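Local coordinates for protein aldehyde dehydrogenase (Listeria monocytogenes, PDB 3K9D) that probably oxidises aldehyde or oxo groups of its substrates with NAD or NADP as electron acceptor, at residues 86-91 with 434-439. Sequence-based numbering, arbitrary orientation.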
# COMPACT_ATOMS: atom_id res chain seq x y z
N LYS A 86 20.45 10.30 0.91
CA LYS A 86 20.91 11.71 0.86
C LYS A 86 20.64 12.49 -0.46
O LYS A 86 20.34 13.69 -0.41
CB LYS A 86 22.39 11.83 1.28
CG LYS A 86 23.43 11.27 0.31
CD LYS A 86 24.84 11.67 0.78
CE LYS A 86 25.86 11.63 -0.36
NZ LYS A 86 26.10 10.25 -0.89
N ASP A 87 20.74 11.83 -1.61
CA ASP A 87 20.60 12.52 -2.90
C ASP A 87 19.26 12.26 -3.60
O ASP A 87 19.02 12.75 -4.71
CB ASP A 87 21.78 12.20 -3.82
CG ASP A 87 23.09 12.77 -3.31
OD1 ASP A 87 23.08 13.87 -2.72
OD2 ASP A 87 24.14 12.12 -3.49
N MET A 88 18.38 11.50 -2.94
CA MET A 88 17.05 11.18 -3.46
C MET A 88 16.12 12.40 -3.44
O MET A 88 16.16 13.20 -2.50
CB MET A 88 16.43 10.03 -2.66
CG MET A 88 17.02 8.63 -2.93
SD MET A 88 16.32 7.35 -1.83
CE MET A 88 14.57 7.44 -2.25
N LYS A 89 15.28 12.53 -4.47
CA LYS A 89 14.31 13.63 -4.55
C LYS A 89 13.01 13.17 -3.91
O LYS A 89 12.40 12.19 -4.37
CB LYS A 89 14.05 14.06 -6.00
CG LYS A 89 15.06 13.62 -7.04
CD LYS A 89 16.05 14.70 -7.43
CE LYS A 89 17.06 14.14 -8.42
NZ LYS A 89 17.94 15.19 -9.00
N THR A 90 12.60 13.84 -2.84
CA THR A 90 11.48 13.37 -2.01
C THR A 90 10.49 14.46 -1.60
O THR A 90 9.46 14.18 -0.98
CB THR A 90 11.98 12.67 -0.70
OG1 THR A 90 12.71 13.60 0.11
CG2 THR A 90 12.86 11.47 -1.02
N ILE A 91 10.81 15.71 -1.96
CA ILE A 91 10.08 16.89 -1.51
C ILE A 91 9.65 17.74 -2.72
O ILE A 91 10.47 18.07 -3.57
CB ILE A 91 10.93 17.75 -0.52
CG1 ILE A 91 11.32 16.96 0.74
CG2 ILE A 91 10.24 19.08 -0.17
CD1 ILE A 91 10.16 16.60 1.68
N ILE A 434 11.70 -1.10 2.84
CA ILE A 434 11.04 0.17 2.68
C ILE A 434 11.90 1.37 3.07
O ILE A 434 12.82 1.27 3.90
CB ILE A 434 9.58 0.19 3.20
CG1 ILE A 434 9.49 0.34 4.70
CG2 ILE A 434 8.79 -0.98 2.63
CD1 ILE A 434 9.02 1.73 5.05
N GLY A 435 11.63 2.46 2.36
CA GLY A 435 12.37 3.70 2.50
C GLY A 435 11.48 4.87 2.17
O GLY A 435 10.26 4.74 2.24
N PRO A 436 12.08 6.01 1.78
CA PRO A 436 11.37 7.27 1.45
C PRO A 436 10.22 7.12 0.46
O PRO A 436 9.15 7.68 0.68
CB PRO A 436 12.49 8.13 0.85
CG PRO A 436 13.70 7.69 1.58
CD PRO A 436 13.54 6.18 1.67
N GLU A 437 10.44 6.34 -0.59
CA GLU A 437 9.47 6.17 -1.68
C GLU A 437 8.21 5.39 -1.30
O GLU A 437 7.27 5.32 -2.10
CB GLU A 437 10.16 5.55 -2.90
CG GLU A 437 11.11 6.51 -3.63
CD GLU A 437 11.75 5.92 -4.87
OE1 GLU A 437 12.76 6.49 -5.33
OE2 GLU A 437 11.26 4.90 -5.40
N ASN A 438 8.19 4.82 -0.10
CA ASN A 438 6.98 4.20 0.46
C ASN A 438 6.26 5.13 1.45
O ASN A 438 5.27 4.73 2.08
CB ASN A 438 7.34 2.91 1.19
CG ASN A 438 8.12 1.95 0.31
OD1 ASN A 438 9.34 1.96 0.31
ND2 ASN A 438 7.41 1.14 -0.46
N LEU A 439 6.80 6.34 1.61
CA LEU A 439 6.33 7.27 2.63
C LEU A 439 5.99 8.65 2.07
O LEU A 439 5.97 9.64 2.80
CB LEU A 439 7.35 7.37 3.77
CG LEU A 439 7.52 6.05 4.53
CD1 LEU A 439 8.86 6.04 5.22
CD2 LEU A 439 6.35 5.79 5.52
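Met88 reaches across to Pro436 and Glu437, and nearly everything it contributes passes through its terminal methyl. From CB, which already points toward 434-439, the chain leaves with CG anti to the carbonyl carbon (chi1 -74°) and stays extended as far as SD; CB and CG stop short of 434-439, and SD comes no closer than 4.3 Å, to Pro436 CG. The bend comes at the last bond (chi3 60°), which turns CE into the angle between the proline ring and the glutamate side chain. There CE lies 3.8 Å from Pro436 CB and 3.9 Å from Pro436 CG, over one face of the pyrrolidine ring and displaced toward CG, with the two side chains crossing at about a right angle. On the glutamate side the same methyl rests 3.8 Å from Glu437 CG and 3.7 Å from Glu437 OE1, in van der Waals contact with both aliphatic carbon and carboxylate oxygen of the extended, solvent-exposed acid.

Pro436 CB is shared: Thr90 CG2 touches it as well, at 3.8 Å, which leaves the proline in van der Waals contact with two methyl groups. The hydroxyl of Thr90 is engaged elsewhere, hydrogen-bonded to the carbonyl of Lys134. Within 434-439, Gly435 N donates to Asn438 OD1 (3.1 Å, nearly straight at 169°), and Asn438 N returns a bond to Gly435 O, tying together the short 3-10 turn that presents Pro436 and Glu437.

This small, mainly apolar contact joins the loop between helix 67-85 and strand 92-97 to the loop leading into strand 440-447. Both lie against the C-terminal end of helix 121-134: Lys134 bonds through NZ to Met88 O, while Pro436 packs on Ile131 and Lys134. Strands 92-97 and 440-447 both pair antiparallel with strand 102-116.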